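Local atomic coordinates of alcohol dehydrogenase, zinc-containing (Thermotoga maritima, PDB entry 1VJ0), a protein that probably works as a zinc-dependent alcohol dehydrogenase of the medium-chain family, binding one zinc ion in its active-site cleft and a second in a four-cysteine lobe. Residues Cys55-Asp58 against Val59-Arg63; Ser121-Pro124 against Tyr125-Pro128; Leu170-Leu173 against Ala174-Met177; His352-Pro355 against Leu356-Asn360. All coordinates share one frame; numbering follows the deposited sequence.

Contact 1: Cys55-Asp58 against Val59-Arg63; sequences CGSD and VHMFR
M61 folds back over the first turn of a short helix, and its methyl CE comes to rest 3.5 Å from S57 OG. A bend at chi3 (-131°) brings that methyl round; CE also touches S57 O and lies 3.8 Å from D58 OD1. This buried flank, M61 with D58, is the tight part. Beneath it the backbone is closed by nearly straight bonds, M61 N to S57 O at 3.0 Å and F62 N to D58 O at 2.8 Å. C55, a zinc ligand together with H77, E78 and C178, is also the N-cap: its SG accepts a weak bond from S57 N, and its own N-H reaches D58 OD2 (3.0 Å) from above the carboxylate plane, making a capping box. D58 OD2 has a second partner in Y149 OH. The exposed side is looser. There the H60 ring lies beside S57 CA, and its ND1 approaches G56 O at 3.2 Å without the angle for a hydrogen bond, while V59 N binds that same oxygen only weakly. Helix 56-62 thus starts where strand 45-54 delivers C55 to the metal, and V59, D58 and F62 pack on L363 of helix 359-368.

Contact 2: Ser121-Pro124 against Tyr125-Pro128; sequences SKEP and YLCP. With ZN (zinc ion), chain E.
With chi1 at 40°, Y125 holds CG between its own backbone N and carbonyl carbon, which folds the ring back across E123. The glutamate, with CG beside its backbone N (chi1 -62°) and the chain extended beyond, runs its stem past the phenol end of the ring. E123 CG lies 3.4 Å from Y125 OH, E123 CB is 3.7 Å from Y125 CZ, and E123 CA sits over one ring face. The carboxylate and the ring are turned 58° apart. On another side of the glutamate, L126 CD1 comes to 3.8 Å from E123 OE1. That oxygen also accepts from S121 OG at 2.7 Å, met from above the carboxylate plane, and pairs with R289 of a second subunit, whose positive charge would probably stabilise the carboxylate. Two backbone bonds close the turn: L126 N to E123 O and C127 N to P124 O, each donor standing above the carbonyl plane. The turn belongs to the structural-zinc lobe of medium-chain dehydrogenases, where C112, C115, C118 and C127 hold the metal. C127 SG binds the zinc ion at 2.4 Å, and C127 CB packs 3.2 Å from P124 O. Outside the turn, W117 of helix 116-119 backs E123 and L126, and the Y125 ring meets that of H185. K122, at positive phi just past the helix, sends NZ to D328 of a third subunit.

Contact 3: Leu170-Leu173 against Ala174-Met177; sequences LDVL and AMAM
M177 curls back over the carbonyl of L173 four residues earlier, near the start of helix 170-188, the helix that carries the zinc ligand C178. Its CB is 4.0 Å from L173 O. The next atom comes much nearer, CG standing 3.1 Å from that oxygen. Bends at chi2 (-72°) and chi3 (85°) then turn the chain round the carbonyl, SD passing at 4.0 Å and the methyl CE closing to 3.7 Å from L173 O. The thioether therefore wraps an oxygen whose backbone bond from M177 N is weak (N-H...O angle 126°). M177 also packs on F332 and V336 of helix 329-340. Cutting M177 back to an alanine is likely to strip L173 O of its cover by CG, SD and CE and to open a gap against F332 and V336. Of the earlier helical bonds, A174 N to L170 O and A176 N to V172 O are well formed, whereas M175 N to D171 O is weak. D171, by contrast, turns outward: its OD1 takes a hydrogen bond from S51 OG of strand 45-54. V172, M175 and A176 are also buried. V172 and A176 both touch T339 of helix 329-340, and M175 reaches back along the helix, bent at chi3, until its CE lies 4.3 Å from V172 CG1.

Contact 4: His352-Pro355 against Leu356-Asn360; sequences HRLP and LKEAN
E358 runs its extended side chain obliquely across the P355 ring, with E358 OE1 3.6 Å from P355 CD. The same oxygen is 3.9 Å from L354 CG, and the leucine crosses the glutamate chain at about a right angle, its CD2 4.0 Å from E358 O. This first shell is van der Waals contact between a carboxylate and aliphatic carbons, on a side where E358 is exposed. E358 CG, anti to its carbonyl carbon (chi1 -66°), starts the chain back toward the proline. Behind it the backbone fixes the spacing: E358 N donates a hydrogen bond to P355 O at 2.9 Å, the donor standing well above the carbonyl plane, and E358 CB rests 3.5 Å from that oxygen. A glycine in place of P355 would probably free the backbone at this bend and leave the E358 chain without the ring it lies against. Next outward, A359 N bonds L356 O at 2.9 Å, carrying the short 3-10 turn into helix 359-368, with E358 at its N-cap position. L356 turns to the buried side, against H19 and M21 of strand 16-22, while L354 also packs on A362 and L365 of the coming helix. Backbone bonds from L354 to I375 and Y377 hold the strand in the sheet. The bend is the first corner of a beta-alpha-beta crossover, strand 352-355 to helix 359-368 to the parallel strand 374-377.

Overall arrangement
Along the chain the contacts follow in the order 1, 2, 3, 4, none enclosing another. Contacts 1 and 3 lie near the catalytic-type zinc: C55 comes from the first, and helix 170-188 of the third leads straight to C178; their centres are 18 Å apart. Contact 4 touches both, through F62 against N360 and through the salt bridge D171 OD2 to R353 NH1, so strand 352-355 and helix 359-368 tie the late chain back to the zinc-bearing part. Contact 2 stands apart at the second zinc, about 34 Å between centres from contact 4 and 24 Å from contacts 1 and 3, where it faces other subunits of the tetramer.

Contact 1: Cys55-Asp58 against Val59-Arg63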
ATOM      1  N   CYS A  55     -15.041 -27.666  13.975  1.00 36.64           N
ATOM      2  CA  CYS A  55     -14.063 -27.411  12.921  1.00 37.56           C
ATOM      3  C   CYS A  55     -13.314 -28.649  12.545  1.00 37.34           C
ATOM      4  O   CYS A  55     -13.113 -29.547  13.349  1.00 37.87           O
ATOM      5  CB  CYS A  55     -13.049 -26.361  13.376  1.00 38.59           C
ATOM      6  SG  CYS A  55     -12.017 -25.833  11.993  1.00 45.32           S
ATOM      7  N   GLY A  56     -12.876 -28.731  11.300  1.00 37.12           N
ATOM      8  CA  GLY A  56     -12.138 -29.920  10.876  1.00 35.60           C
ATOM      9  C   GLY A  56     -10.852 -30.115  11.654  1.00 34.30           C
ATOM     10  O   GLY A  56     -10.382 -31.239  11.856  1.00 34.22           O
ATOM     11  N   SER A  57     -10.263 -29.015  12.101  1.00 33.52           N
ATOM     12  CA  SER A  57      -9.072 -29.100  12.954  1.00 33.27           C
ATOM     13  C   SER A  57      -9.342 -29.716  14.360  1.00 33.48           C
ATOM     14  O   SER A  57      -8.407 -30.183  15.042  1.00 34.04           O
ATOM     15  CB  SER A  57      -8.426 -27.714  13.075  1.00 33.84           C
ATOM     16  OG  SER A  57      -9.309 -26.819  13.737  1.00 34.26           O
ATOM     17  N   ASP A  58     -10.608 -29.715  14.794  1.00 33.13           N
ATOM     18  CA  ASP A  58     -10.987 -30.349  16.056  1.00 32.42           C
ATOM     19  C   ASP A  58     -10.717 -31.863  15.965  1.00 32.47           C
ATOM     20  O   ASP A  58     -10.306 -32.474  16.946  1.00 32.41           O
ATOM     21  CB  ASP A  58     -12.453 -30.055  16.417  1.00 32.71           C
ATOM     22  CG  ASP A  58     -12.714 -28.597  16.690  1.00 33.69           C
ATOM     23  OD1 ASP A  58     -11.736 -27.858  16.979  1.00 33.98           O
ATOM     24  OD2 ASP A  58     -13.875 -28.110  16.721  1.00 34.94           O
ATOM     25  N   VAL A  59     -10.920 -32.438  14.780  1.00 31.79           N
ATOM     26  CA  VAL A  59     -10.659 -33.835  14.551  1.00 32.42           C
ATOM     27  C   VAL A  59      -9.192 -34.174  14.767  1.00 31.87           C
ATOM     28  O   VAL A  59      -8.867 -35.123  15.463  1.00 31.49           O
ATOM     29  CB  VAL A  59     -11.100 -34.267  13.126  1.00 32.78           C
ATOM     30  CG1 VAL A  59     -10.631 -35.673  12.825  1.00 32.78           C
ATOM     31  CG2 VAL A  59     -12.628 -34.152  12.992  1.00 31.78           C
ATOM     32  N   HIS A  60      -8.321 -33.370  14.194  1.00 31.79           N
ATOM     33  CA  HIS A  60      -6.904 -33.574  14.340  1.00 34.40           C
ATOM     34  C   HIS A  60      -6.433 -33.434  15.771  1.00 32.99           C
ATOM     35  O   HIS A  60      -5.614 -34.231  16.229  1.00 32.72           O
ATOM     36  CB  HIS A  60      -6.169 -32.643  13.386  1.00 35.78           C
ATOM     37  CG  HIS A  60      -6.590 -32.864  11.964  1.00 42.02           C
ATOM     38  ND1 HIS A  60      -7.313 -31.930  11.245  1.00 50.68           N
ATOM     39  CD2 HIS A  60      -6.486 -33.955  11.168  1.00 47.44           C
ATOM     40  CE1 HIS A  60      -7.589 -32.422  10.047  1.00 50.80           C
ATOM     41  NE2 HIS A  60      -7.103 -33.652   9.979  1.00 50.48           N
ATOM     42  N   MET A  61      -7.000 -32.467  16.476  1.00 31.77           N
ATOM     43  CA  MET A  61      -6.705 -32.284  17.883  1.00 31.79           C
ATOM     44  C   MET A  61      -7.188 -33.485  18.699  1.00 30.43           C
ATOM     45  O   MET A  61      -6.454 -33.992  19.535  1.00 31.05           O
ATOM     46  CB  MET A  61      -7.339 -30.981  18.387  1.00 31.67           C
ATOM     47  CG  MET A  61      -6.714 -29.652  17.852  1.00 33.22           C
ATOM     48  SD  MET A  61      -7.746 -28.277  18.421  1.00 35.68           S
ATOM     49  CE  MET A  61      -8.010 -27.342  16.917  1.00 37.38           C
ATOM     50  N   PHE A  62      -8.397 -33.969  18.432  1.00 29.73           N
ATOM     51  CA  PHE A  62      -8.926 -35.175  19.098  1.00 30.33           C
ATOM     52  C   PHE A  62      -7.984 -36.369  18.918  1.00 30.72           C
ATOM     53  O   PHE A  62      -7.813 -37.214  19.813  1.00 29.62           O
ATOM     54  CB  PHE A  62     -10.333 -35.520  18.532  1.00 30.03           C
ATOM     55  CG  PHE A  62     -10.895 -36.819  19.030  1.00 29.95           C
ATOM     56  CD1 PHE A  62     -11.590 -36.867  20.218  1.00 30.80           C
ATOM     57  CD2 PHE A  62     -10.753 -37.999  18.287  1.00 31.45           C
ATOM     58  CE1 PHE A  62     -12.134 -38.043  20.675  1.00 31.33           C
ATOM     59  CE2 PHE A  62     -11.277 -39.182  18.745  1.00 30.20           C
ATOM     60  CZ  PHE A  62     -11.954 -39.219  19.951  1.00 30.68           C
ATOM     61  N   ARG A  63      -7.388 -36.441  17.739  1.00 32.24           N
ATOM     62  CA  ARG A  63      -6.559 -37.570  17.359  1.00 33.49           C
ATOM     63  C   ARG A  63      -5.135 -37.491  17.908  1.00 34.53           C
ATOM     64  O   ARG A  63      -4.383 -38.446  17.796  1.00 35.03           O
ATOM     65  CB  ARG A  63      -6.524 -37.691  15.836  1.00 33.74           C
ATOM     66  CG  ARG A  63      -7.876 -38.101  15.239  1.00 35.75           C
ATOM     67  CD  ARG A  63      -7.885 -39.454  14.664  1.00 38.48           C
ATOM     68  NE  ARG A  63      -9.224 -39.996  14.422  1.00 39.25           N
ATOM     69  CZ  ARG A  63      -9.820 -40.957  15.139  1.00 43.90           C
ATOM     70  NH1 ARG A  63      -9.238 -41.475  16.227  1.00 44.99           N
ATOM     71  NH2 ARG A  63     -11.033 -41.402  14.780  1.00 42.53           N
TER

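Contact 2: Ser121-Pro124 against Tyr125-Pro128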
ATOM      1  N   SER A 121       5.487  -4.528  14.189  1.00 27.44           N
ATOM      2  CA  SER A 121       5.048  -4.867  12.832  1.00 28.23           C
ATOM      3  C   SER A 121       3.546  -4.863  12.671  1.00 28.52           C
ATOM      4  O   SER A 121       3.067  -4.925  11.555  1.00 29.35           O
ATOM      5  CB  SER A 121       5.636  -6.226  12.392  1.00 27.23           C
ATOM      6  OG  SER A 121       4.914  -7.278  12.957  1.00 27.76           O
ATOM      7  N   LYS A 122       2.787  -4.840  13.761  1.00 28.17           N
ATOM      8  CA  LYS A 122       1.307  -4.795  13.697  1.00 28.81           C
ATOM      9  C   LYS A 122       0.706  -6.007  12.953  1.00 29.10           C
ATOM     10  O   LYS A 122      -0.182  -5.866  12.118  1.00 27.32           O
ATOM     11  CB  LYS A 122       0.851  -3.447  13.083  1.00 29.77           C
ATOM     12  CG  LYS A 122       1.271  -2.270  13.946  1.00 29.88           C
ATOM     13  CD  LYS A 122       0.830  -0.928  13.316  1.00 31.04           C
ATOM     14  CE  LYS A 122       1.091   0.260  14.241  1.00 31.91           C
ATOM     15  NZ  LYS A 122       0.633   1.539  13.547  1.00 33.76           N
ATOM     16  N   GLU A 123       1.271  -7.185  13.249  1.00 27.57           N
ATOM     17  CA  GLU A 123       0.815  -8.480  12.773  1.00 27.50           C
ATOM     18  C   GLU A 123       0.491  -9.388  13.963  1.00 27.23           C
ATOM     19  O   GLU A 123       1.157 -10.388  14.181  1.00 26.82           O
ATOM     20  CB  GLU A 123       1.933  -9.124  11.940  1.00 27.26           C
ATOM     21  CG  GLU A 123       2.331  -8.342  10.704  1.00 27.54           C
ATOM     22  CD  GLU A 123       3.719  -8.681  10.153  1.00 29.58           C
ATOM     23  OE1 GLU A 123       4.685  -8.977  10.898  1.00 26.69           O
ATOM     24  OE2 GLU A 123       3.857  -8.593   8.923  1.00 32.21           O
ATOM     25  N   PRO A 124      -0.558  -9.071  14.713  1.00 28.91           N
ATOM     26  CA  PRO A 124      -0.874  -9.810  15.927  1.00 28.95           C
ATOM     27  C   PRO A 124      -1.194 -11.285  15.728  1.00 28.71           C
ATOM     28  O   PRO A 124      -0.995 -12.074  16.664  1.00 28.66           O
ATOM     29  CB  PRO A 124      -2.097  -9.080  16.503  1.00 30.48           C
ATOM     30  CG  PRO A 124      -2.440  -8.000  15.562  1.00 30.13           C
ATOM     31  CD  PRO A 124      -1.515  -7.985  14.461  1.00 28.71           C
ATOM     32  N   TYR A 125      -1.645 -11.656  14.535  1.00 26.98           N
ATOM     33  CA  TYR A 125      -1.887 -13.081  14.202  1.00 26.00           C
ATOM     34  C   TYR A 125      -0.574 -13.847  14.323  1.00 25.92           C
ATOM     35  O   TYR A 125      -0.564 -15.091  14.480  1.00 25.25           O
ATOM     36  CB  TYR A 125      -2.552 -13.226  12.792  1.00 26.11           C
ATOM     37  CG  TYR A 125      -2.015 -12.295  11.749  1.00 24.53           C
ATOM     38  CD1 TYR A 125      -2.525 -11.002  11.583  1.00 27.40           C
ATOM     39  CD2 TYR A 125      -0.938 -12.669  10.971  1.00 27.45           C
ATOM     40  CE1 TYR A 125      -1.954 -10.129  10.673  1.00 25.79           C
ATOM     41  CE2 TYR A 125      -0.381 -11.814  10.048  1.00 26.63           C
ATOM     42  CZ  TYR A 125      -0.871 -10.544   9.925  1.00 27.62           C
ATOM     43  OH  TYR A 125      -0.239  -9.743   8.999  1.00 26.65           O
ATOM     44  N   LEU A 126       0.566 -13.143  14.241  1.00 25.34           N
ATOM     45  CA  LEU A 126       1.892 -13.801  14.388  1.00 25.18           C
ATOM     46  C   LEU A 126       2.504 -13.799  15.818  1.00 26.07           C
ATOM     47  O   LEU A 126       3.633 -14.245  16.029  1.00 26.48           O
ATOM     48  CB  LEU A 126       2.921 -13.243  13.391  1.00 25.12           C
ATOM     49  CG  LEU A 126       2.516 -13.261  11.921  1.00 22.42           C
ATOM     50  CD1 LEU A 126       3.530 -12.620  10.994  1.00 20.11           C
ATOM     51  CD2 LEU A 126       2.192 -14.655  11.514  1.00 26.08           C
ATOM     52  N   CYS A 127       1.751 -13.337  16.789  1.00 27.93           N
ATOM     53  CA  CYS A 127       2.234 -13.242  18.160  1.00 28.26           C
ATOM     54  C   CYS A 127       2.621 -14.659  18.625  1.00 28.85           C
ATOM     55  O   CYS A 127       1.855 -15.591  18.476  1.00 27.94           O
ATOM     56  CB  CYS A 127       1.122 -12.689  19.017  1.00 30.13           C
ATOM     57  SG  CYS A 127       1.474 -12.732  20.794  1.00 28.78           S
ATOM     58  N   PRO A 128       3.828 -14.851  19.123  1.00 29.81           N
ATOM     59  CA  PRO A 128       4.214 -16.179  19.602  1.00 30.84           C
ATOM     60  C   PRO A 128       3.506 -16.594  20.915  1.00 31.35           C
ATOM     61  O   PRO A 128       3.678 -17.713  21.355  1.00 31.38           O
ATOM     62  CB  PRO A 128       5.727 -16.045  19.822  1.00 31.05           C
ATOM     63  CG  PRO A 128       5.955 -14.544  20.065  1.00 30.27           C
ATOM     64  CD  PRO A 128       4.876 -13.846  19.305  1.00 29.79           C
TER
HETATM   65 ZN    ZN E 400       2.373 -10.523  21.003  1.00 22.68          ZN

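Contact 3: Leu170-Leu173 against Ala174-Met177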
ATOM      1  N   LEU A 170     -26.545 -16.611  14.667  1.00 30.78           N
ATOM      2  CA  LEU A 170     -25.412 -16.942  15.528  1.00 30.78           C
ATOM      3  C   LEU A 170     -24.703 -18.205  15.123  1.00 31.09           C
ATOM      4  O   LEU A 170     -23.502 -18.335  15.316  1.00 31.85           O
ATOM      5  CB  LEU A 170     -25.872 -17.080  16.969  1.00 31.88           C
ATOM      6  CG  LEU A 170     -26.519 -15.863  17.604  1.00 34.86           C
ATOM      7  CD1 LEU A 170     -26.591 -16.124  19.115  1.00 38.25           C
ATOM      8  CD2 LEU A 170     -25.752 -14.624  17.306  1.00 35.11           C
ATOM      9  N   ASP A 171     -25.446 -19.136  14.554  1.00 31.43           N
ATOM     10  CA  ASP A 171     -24.846 -20.329  13.973  1.00 31.54           C
ATOM     11  C   ASP A 171     -23.889 -19.979  12.855  1.00 29.97           C
ATOM     12  O   ASP A 171     -22.805 -20.515  12.811  1.00 29.32           O
ATOM     13  CB  ASP A 171     -25.944 -21.230  13.433  1.00 32.83           C
ATOM     14  CG  ASP A 171     -26.638 -22.035  14.522  1.00 36.57           C
ATOM     15  OD1 ASP A 171     -26.183 -22.025  15.696  1.00 37.79           O
ATOM     16  OD2 ASP A 171     -27.634 -22.716  14.266  1.00 40.58           O
ATOM     17  N   VAL A 172     -24.304 -19.091  11.944  1.00 28.78           N
ATOM     18  CA  VAL A 172     -23.435 -18.676  10.836  1.00 28.93           C
ATOM     19  C   VAL A 172     -22.249 -17.902  11.390  1.00 30.02           C
ATOM     20  O   VAL A 172     -21.122 -18.065  10.910  1.00 32.17           O
ATOM     21  CB  VAL A 172     -24.198 -17.850   9.789  1.00 28.22           C
ATOM     22  CG1 VAL A 172     -23.239 -17.206   8.771  1.00 29.22           C
ATOM     23  CG2 VAL A 172     -25.212 -18.734   9.078  1.00 27.67           C
ATOM     24  N   LEU A 173     -22.483 -17.021  12.362  1.00 30.33           N
ATOM     25  CA  LEU A 173     -21.369 -16.271  12.948  1.00 30.64           C
ATOM     26  C   LEU A 173     -20.334 -17.176  13.617  1.00 31.59           C
ATOM     27  O   LEU A 173     -19.131 -16.984  13.440  1.00 32.52           O
ATOM     28  CB  LEU A 173     -21.850 -15.229  13.964  1.00 31.12           C
ATOM     29  CG  LEU A 173     -22.570 -14.059  13.304  1.00 30.72           C
ATOM     30  CD1 LEU A 173     -23.132 -13.136  14.379  1.00 29.57           C
ATOM     31  CD2 LEU A 173     -21.626 -13.320  12.359  1.00 31.36           C
ATOM     32  N   ALA A 174     -20.784 -18.135  14.384  1.00 31.63           N
ATOM     33  CA  ALA A 174     -19.839 -19.076  15.021  1.00 33.43           C
ATOM     34  C   ALA A 174     -18.906 -19.741  13.994  1.00 34.47           C
ATOM     35  O   ALA A 174     -17.648 -19.686  14.123  1.00 36.73           O
ATOM     36  CB  ALA A 174     -20.575 -20.107  15.841  1.00 32.05           C
ATOM     37  N   MET A 175     -19.482 -20.283  12.944  1.00 35.54           N
ATOM     38  CA  MET A 175     -18.670 -20.900  11.879  1.00 36.95           C
ATOM     39  C   MET A 175     -17.707 -19.903  11.206  1.00 37.49           C
ATOM     40  O   MET A 175     -16.557 -20.228  10.908  1.00 38.36           O
ATOM     41  CB  MET A 175     -19.602 -21.540  10.859  1.00 37.75           C
ATOM     42  CG  MET A 175     -18.982 -21.615   9.492  1.00 37.77           C
ATOM     43  SD  MET A 175     -20.115 -22.262   8.324  1.00 37.31           S
ATOM     44  CE  MET A 175     -21.385 -21.018   8.232  1.00 38.46           C
ATOM     45  N   ALA A 176     -18.169 -18.678  11.005  1.00 37.01           N
ATOM     46  CA  ALA A 176     -17.437 -17.651  10.284  1.00 37.67           C
ATOM     47  C   ALA A 176     -16.144 -17.262  10.972  1.00 39.09           C
ATOM     48  O   ALA A 176     -15.198 -16.782  10.335  1.00 38.79           O
ATOM     49  CB  ALA A 176     -18.291 -16.397  10.187  1.00 37.17           C
ATOM     50  N   MET A 177     -16.128 -17.450  12.274  1.00 39.32           N
ATOM     51  CA  MET A 177     -15.059 -16.954  13.135  1.00 41.60           C
ATOM     52  C   MET A 177     -13.751 -17.605  12.757  1.00 40.85           C
ATOM     53  O   MET A 177     -12.685 -17.004  12.907  1.00 41.84           O
ATOM     54  CB  MET A 177     -15.337 -17.349  14.584  1.00 42.36           C
ATOM     55  CG  MET A 177     -16.560 -16.767  15.183  1.00 47.80           C
ATOM     56  SD  MET A 177     -16.248 -15.036  15.470  1.00 54.57           S
ATOM     57  CE  MET A 177     -16.648 -14.288  13.847  1.00 53.86           C
TER

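Contact 4: His352-Pro355 against Leu356-Asn360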
ATOM      1  N   HIS A 352     -25.452 -29.946   9.495  1.00 26.36           N
ATOM      2  CA  HIS A 352     -25.886 -30.740  10.645  1.00 26.84           C
ATOM      3  C   HIS A 352     -25.890 -29.859  11.890  1.00 26.66           C
ATOM      4  O   HIS A 352     -24.963 -29.080  12.096  1.00 26.62           O
ATOM      5  CB  HIS A 352     -24.904 -31.863  10.880  1.00 26.51           C
ATOM      6  CG  HIS A 352     -24.892 -32.898   9.792  1.00 26.50           C
ATOM      7  ND1 HIS A 352     -24.211 -32.725   8.607  1.00 25.56           N
ATOM      8  CD2 HIS A 352     -25.501 -34.104   9.706  1.00 27.09           C
ATOM      9  CE1 HIS A 352     -24.394 -33.788   7.838  1.00 26.59           C
ATOM     10  NE2 HIS A 352     -25.151 -34.651   8.492  1.00 26.07           N
ATOM     11  N   ARG A 353     -26.912 -29.997  12.709  1.00 27.44           N
ATOM     12  CA  ARG A 353     -26.952 -29.368  14.031  1.00 29.49           C
ATOM     13  C   ARG A 353     -27.214 -30.439  15.047  1.00 28.66           C
ATOM     14  O   ARG A 353     -28.220 -31.138  14.946  1.00 29.18           O
ATOM     15  CB  ARG A 353     -28.054 -28.328  14.124  1.00 30.65           C
ATOM     16  CG  ARG A 353     -27.896 -27.193  13.152  1.00 36.31           C
ATOM     17  CD  ARG A 353     -28.301 -25.818  13.660  1.00 44.26           C
ATOM     18  NE  ARG A 353     -29.461 -25.882  14.541  1.00 49.34           N
ATOM     19  CZ  ARG A 353     -29.542 -25.402  15.792  1.00 50.06           C
ATOM     20  NH1 ARG A 353     -28.524 -24.778  16.359  1.00 50.17           N
ATOM     21  NH2 ARG A 353     -30.684 -25.559  16.476  1.00 50.58           N
ATOM     22  N   LEU A 354     -26.293 -30.599  15.991  1.00 27.71           N
ATOM     23  CA  LEU A 354     -26.389 -31.661  16.996  1.00 28.93           C
ATOM     24  C   LEU A 354     -26.388 -31.077  18.380  1.00 27.05           C
ATOM     25  O   LEU A 354     -25.844 -30.016  18.562  1.00 27.64           O
ATOM     26  CB  LEU A 354     -25.217 -32.632  16.881  1.00 29.47           C
ATOM     27  CG  LEU A 354     -25.394 -33.766  15.870  1.00 30.11           C
ATOM     28  CD1 LEU A 354     -25.734 -33.283  14.499  1.00 33.16           C
ATOM     29  CD2 LEU A 354     -24.109 -34.563  15.812  1.00 30.09           C
ATOM     30  N   PRO A 355     -26.978 -31.786  19.340  1.00 26.88           N
ATOM     31  CA  PRO A 355     -26.856 -31.448  20.756  1.00 26.55           C
ATOM     32  C   PRO A 355     -25.419 -31.546  21.226  1.00 25.74           C
ATOM     33  O   PRO A 355     -24.675 -32.427  20.772  1.00 25.48           O
ATOM     34  CB  PRO A 355     -27.684 -32.517  21.474  1.00 26.06           C
ATOM     35  CG  PRO A 355     -28.402 -33.239  20.489  1.00 28.17           C
ATOM     36  CD  PRO A 355     -27.783 -32.999  19.134  1.00 27.21           C
ATOM     37  N   LEU A 356     -25.034 -30.687  22.169  1.00 26.57           N
ATOM     38  CA  LEU A 356     -23.638 -30.740  22.710  1.00 26.49           C
ATOM     39  C   LEU A 356     -23.209 -32.138  23.137  1.00 26.59           C
ATOM     40  O   LEU A 356     -22.082 -32.560  22.875  1.00 26.59           O
ATOM     41  CB  LEU A 356     -23.482 -29.783  23.907  1.00 26.71           C
ATOM     42  CG  LEU A 356     -22.191 -29.858  24.702  1.00 26.98           C
ATOM     43  CD1 LEU A 356     -20.969 -29.709  23.784  1.00 28.12           C
ATOM     44  CD2 LEU A 356     -22.267 -28.794  25.805  1.00 26.90           C
ATOM     45  N   LYS A 357     -24.109 -32.857  23.808  1.00 26.93           N
ATOM     46  CA  LYS A 357     -23.818 -34.202  24.283  1.00 27.47           C
ATOM     47  C   LYS A 357     -23.523 -35.243  23.201  1.00 25.75           C
ATOM     48  O   LYS A 357     -22.997 -36.320  23.525  1.00 25.83           O
ATOM     49  CB  LYS A 357     -24.927 -34.702  25.218  1.00 28.20           C
ATOM     50  CG  LYS A 357     -24.909 -33.959  26.583  1.00 29.57           C
ATOM     51  CD  LYS A 357     -26.153 -34.343  27.427  1.00 31.05           C
ATOM     52  CE  LYS A 357     -26.194 -33.604  28.786  1.00 33.90           C
ATOM     53  NZ  LYS A 357     -27.534 -33.828  29.531  1.00 33.23           N
ATOM     54  N   GLU A 358     -23.805 -34.906  21.944  1.00 24.68           N
ATOM     55  CA  GLU A 358     -23.397 -35.708  20.778  1.00 24.53           C
ATOM     56  C   GLU A 358     -22.108 -35.212  20.081  1.00 24.38           C
ATOM     57  O   GLU A 358     -21.843 -35.497  18.915  1.00 22.71           O
ATOM     58  CB  GLU A 358     -24.560 -35.780  19.819  1.00 24.72           C
ATOM     59  CG  GLU A 358     -25.734 -36.569  20.437  1.00 24.79           C
ATOM     60  CD  GLU A 358     -26.810 -36.955  19.448  1.00 25.51           C
ATOM     61  OE1 GLU A 358     -26.846 -36.413  18.328  1.00 30.46           O
ATOM     62  OE2 GLU A 358     -27.647 -37.825  19.770  1.00 28.42           O
ATOM     63  N   ALA A 359     -21.284 -34.494  20.832  1.00 23.61           N
ATOM     64  CA  ALA A 359     -20.029 -33.992  20.287  1.00 24.29           C
ATOM     65  C   ALA A 359     -19.172 -35.107  19.629  1.00 24.42           C
ATOM     66  O   ALA A 359     -18.462 -34.858  18.637  1.00 25.07           O
ATOM     67  CB  ALA A 359     -19.228 -33.159  21.364  1.00 23.80           C
ATOM     68  N   ASN A 360     -19.204 -36.315  20.153  1.00 25.17           N
ATOM     69  CA  ASN A 360     -18.394 -37.381  19.540  1.00 25.64           C
ATOM     70  C   ASN A 360     -18.899 -37.702  18.129  1.00 26.23           C
ATOM     71  O   ASN A 360     -18.105 -37.898  17.194  1.00 25.26           O
ATOM     72  CB  ASN A 360     -18.371 -38.635  20.423  1.00 26.53           C
ATOM     73  CG  ASN A 360     -17.516 -38.436  21.640  1.00 27.13           C
ATOM     74  OD1 ASN A 360     -16.322 -38.263  21.509  1.00 24.30           O
ATOM     75  ND2 ASN A 360     -18.127 -38.421  22.827  1.00 28.51           N
TER